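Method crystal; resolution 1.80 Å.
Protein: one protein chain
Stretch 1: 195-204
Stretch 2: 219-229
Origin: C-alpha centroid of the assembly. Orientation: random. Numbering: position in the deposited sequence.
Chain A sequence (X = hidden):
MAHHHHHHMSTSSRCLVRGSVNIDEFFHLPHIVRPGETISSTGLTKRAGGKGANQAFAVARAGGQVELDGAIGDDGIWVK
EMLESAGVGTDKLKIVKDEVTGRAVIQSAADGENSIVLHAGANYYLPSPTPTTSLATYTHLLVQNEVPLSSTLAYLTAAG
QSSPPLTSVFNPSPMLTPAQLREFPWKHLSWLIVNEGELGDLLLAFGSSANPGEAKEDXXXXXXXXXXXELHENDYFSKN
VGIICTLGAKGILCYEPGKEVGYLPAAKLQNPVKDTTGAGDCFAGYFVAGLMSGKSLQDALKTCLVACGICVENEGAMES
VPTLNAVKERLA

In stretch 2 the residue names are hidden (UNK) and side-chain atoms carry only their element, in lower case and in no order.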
# COMPACT_ATOMS: atom_id res chain seq x y z
N ASN A 195 11.25 -21.76 0.89
CA ASN A 195 11.85 -23.02 0.48
C ASN A 195 13.22 -22.72 -0.14
O ASN A 195 13.61 -21.56 -0.25
CB ASN A 195 10.92 -23.79 -0.49
CG ASN A 195 10.59 -22.99 -1.76
OD1 ASN A 195 11.45 -22.31 -2.31
ND2 ASN A 195 9.34 -23.07 -2.21
N GLU A 196 13.97 -23.77 -0.53
CA GLU A 196 15.35 -23.50 -0.94
C GLU A 196 15.42 -22.63 -2.20
O GLU A 196 16.36 -21.85 -2.36
CB GLU A 196 16.13 -24.80 -1.15
CG GLU A 196 15.68 -25.60 -2.36
CD GLU A 196 14.47 -26.49 -2.10
OE1 GLU A 196 13.76 -26.32 -1.09
OE2 GLU A 196 14.23 -27.39 -2.95
N GLY A 197 14.44 -22.74 -3.09
CA GLY A 197 14.47 -21.89 -4.28
C GLY A 197 14.22 -20.43 -3.96
O GLY A 197 14.83 -19.53 -4.56
N GLU A 198 13.33 -20.16 -3.00
CA GLU A 198 13.09 -18.78 -2.58
C GLU A 198 14.28 -18.21 -1.82
O GLU A 198 14.58 -17.01 -1.92
CB GLU A 198 11.82 -18.71 -1.73
CG GLU A 198 10.56 -19.06 -2.58
CD GLU A 198 9.35 -19.46 -1.76
OE1 GLU A 198 9.50 -19.79 -0.56
OE2 GLU A 198 8.22 -19.46 -2.32
N LEU A 199 14.95 -19.04 -1.03
CA LEU A 199 16.21 -18.62 -0.42
C LEU A 199 17.21 -18.18 -1.49
O LEU A 199 17.86 -17.14 -1.36
CB LEU A 199 16.81 -19.76 0.42
CG LEU A 199 18.15 -19.46 1.11
CD1 LEU A 199 18.00 -18.28 2.04
CD2 LEU A 199 18.72 -20.70 1.87
N GLY A 200 17.35 -18.96 -2.56
CA GLY A 200 18.24 -18.56 -3.64
C GLY A 200 17.80 -17.27 -4.31
O GLY A 200 18.64 -16.45 -4.73
N ASP A 201 16.49 -17.07 -4.47
CA ASP A 201 16.01 -15.82 -5.07
C ASP A 201 16.47 -14.62 -4.27
O ASP A 201 16.89 -13.61 -4.83
CB ASP A 201 14.48 -15.80 -5.18
CG ASP A 201 13.94 -16.74 -6.22
OD1 ASP A 201 14.64 -17.01 -7.22
OD2 ASP A 201 12.79 -17.20 -6.04
N LEU A 202 16.36 -14.69 -2.94
CA LEU A 202 16.83 -13.57 -2.13
C LEU A 202 18.34 -13.39 -2.26
O LEU A 202 18.83 -12.27 -2.45
CB LEU A 202 16.47 -13.78 -0.66
CG LEU A 202 15.15 -13.12 -0.23
CD1 LEU A 202 13.96 -13.85 -0.87
CD2 LEU A 202 15.09 -13.16 1.30
N LEU A 203 19.09 -14.49 -2.12
CA LEU A 203 20.54 -14.37 -2.21
C LEU A 203 20.95 -13.76 -3.55
O LEU A 203 21.83 -12.91 -3.60
CB LEU A 203 21.19 -15.74 -2.01
CG LEU A 203 21.21 -16.16 -0.53
CD1 LEU A 203 21.50 -17.63 -0.43
CD2 LEU A 203 22.27 -15.36 0.26
N LEU A 204 20.30 -14.20 -4.64
CA LEU A 204 20.63 -13.66 -5.96
C LEU A 204 20.29 -12.18 -6.05
O LEU A 204 21.05 -11.40 -6.62
CB LEU A 204 19.87 -14.42 -7.06
CG LEU A 204 20.40 -15.78 -7.51
CD1 LEU A 204 19.43 -16.42 -8.50
CD2 LEU A 204 21.77 -15.61 -8.13
N UNK A 219 23.67 -32.27 -1.37
CA UNK A 219 24.38 -31.07 -0.96
C UNK A 219 23.44 -29.99 -0.44
O UNK A 219 23.91 -28.94 0.02
c UNK A 219 26.50 -29.97 -1.84
c UNK A 219 27.43 -30.10 -3.03
o UNK A 219 28.61 -29.70 -2.93
o UNK A 219 26.97 -30.62 -4.07
c UNK A 219 25.15 -30.53 -2.16
N UNK A 220 22.14 -30.24 -0.48
CA UNK A 220 21.18 -29.17 -0.23
C UNK A 220 21.23 -28.69 1.21
O UNK A 220 21.23 -27.48 1.45
c UNK A 220 19.09 -27.26 -1.08
c UNK A 220 18.67 -28.60 -0.47
c UNK A 220 17.40 -29.12 -1.12
c UNK A 220 19.78 -29.66 -0.60
N UNK A 221 21.27 -29.61 2.18
CA UNK A 221 21.31 -29.19 3.58
C UNK A 221 22.51 -28.28 3.81
O UNK A 221 22.38 -27.21 4.42
c UNK A 221 21.58 -31.12 6.97
o UNK A 221 22.29 -30.90 7.97
c UNK A 221 21.38 -30.41 4.52
n UNK A 221 21.03 -32.32 6.71
c UNK A 221 21.28 -30.00 5.99
N UNK A 222 23.67 -28.69 3.30
CA UNK A 222 24.89 -27.91 3.47
C UNK A 222 24.79 -26.54 2.79
O UNK A 222 25.16 -25.53 3.38
c UNK A 222 26.09 -28.68 2.93
N UNK A 223 24.35 -26.51 1.52
CA UNK A 223 24.32 -25.24 0.78
C UNK A 223 23.26 -24.32 1.32
O UNK A 223 23.45 -23.09 1.37
c UNK A 223 25.16 -26.23 -1.43
c UNK A 223 24.07 -25.50 -0.71
c UNK A 223 26.39 -25.37 -1.59
c UNK A 223 27.45 -26.13 -2.40
n UNK A 223 28.58 -25.22 -2.73
N UNK A 224 22.09 -24.87 1.68
CA UNK A 224 21.04 -24.02 2.24
C UNK A 224 21.44 -23.49 3.61
O UNK A 224 21.11 -22.35 3.94
c UNK A 224 19.72 -24.79 2.32
N UNK A 225 22.16 -24.29 4.41
CA UNK A 225 22.61 -23.81 5.72
C UNK A 225 23.56 -22.64 5.56
O UNK A 225 23.43 -21.61 6.24
c UNK A 225 23.30 -24.92 6.51
o UNK A 225 22.36 -25.84 7.03
N UNK A 226 24.55 -22.79 4.67
CA UNK A 226 25.47 -21.69 4.38
C UNK A 226 24.73 -20.51 3.79
O UNK A 226 25.04 -19.35 4.12
c UNK A 226 26.60 -22.16 3.44
N UNK A 227 23.72 -20.76 2.96
CA UNK A 227 22.95 -19.66 2.39
C UNK A 227 22.19 -18.88 3.45
O UNK A 227 22.08 -17.65 3.37
N UNK A 228 21.65 -19.57 4.46
CA UNK A 228 20.99 -18.87 5.56
C UNK A 228 21.98 -17.97 6.29
O UNK A 228 21.70 -16.80 6.59
c UNK A 228 20.00 -19.19 7.85
c UNK A 228 19.09 -20.50 5.91
c UNK A 228 20.35 -19.88 6.53
c UNK A 228 18.58 -21.71 6.76
N UNK A 229 23.15 -18.52 6.61
CA UNK A 229 24.14 -17.73 7.34
C UNK A 229 24.62 -16.54 6.51
O UNK A 229 24.88 -15.45 7.05
c UNK A 229 25.02 -19.72 8.76
c UNK A 229 24.58 -19.10 10.11
c UNK A 229 25.33 -18.61 7.76
c UNK A 229 26.20 -20.64 8.97

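Position 219 carries three side-chain carbons in a row, the third bearing two oxygens: a carboxylate at the end of a two-methylene arm, hence E219. It is out of reach of stretch 1, and the residue is poorly ordered, with high B factors.

Position 220 has four carbons forked at the second. Its CB points toward stretch 1, and one of its branch carbons lies against CB of E196. The fork defines leucine, L220; the branch carbon is CD1, 3.8 Å from CB of E196, so the aliphatic base of the glutamate, not its carboxylate, makes the closest approach.

Position 221 shows three carbons, the third carrying one oxygen and one nitrogen, out of reach of stretch 1. This terminal amide gives Q221. Position 222 has a single carbon and no contact: A222.

At position 223 four carbons run unbranched to a nitrogen. Its CB points sideways, and the end of the chain leads away from stretch 1, the pattern of K223.

Position 224 again has one carbon. Its CA is 6.5 Å from CA of E196, and here L199 enters: CD2 of L199 sits 3.6 Å from the backbone O of 224 and 4.2 Å from its CB. The single carbon makes it A224.

Position 225 has one carbon followed by one oxygen, and its CB points away from stretch 1: S225. Its OG donates to O of Q221 at 2.9 Å, one turn back in the same helix. Position 226 holds one carbon, sideways and without contact: A226.

Position 227 has no side-chain atoms. CD1 of L203 approaches its CA to 3.8 Å, and CD2 of L199 comes to 4.2 Å from its backbone C. It is therefore G227. An idealised CB would lie 3.2 Å from CD1 of L203 and 3.3 Å from CD2 of L199, both tight; the bare backbone leaves these methyls their space.

Position 228 has four carbons forked at the first, one arm two carbons long. Although CB points away, a side-chain carbon reaches CD2 of L199. This is I228, and the carbon is CG1, 4.1 Å from CD2 of L199. Position 229 has four carbons forked at the second, exposed and out of reach: L229.

The contact is a helix packing at 42° between N-to-C directions, with axes 10.4 Å apart at closest approach. No hydrogen bond crosses it; the 263 Å² buried is built on apolar packing. E196, L199 and L203, successive turns of one helix face, meet L220, A224, G227 and I228, with L199 touching the last three. On stretch 1, N195 caps its helix, its OD1 accepting from N of E198 at 2.9 Å.

Stretch 2 (219-229) ELQAKASAGIL
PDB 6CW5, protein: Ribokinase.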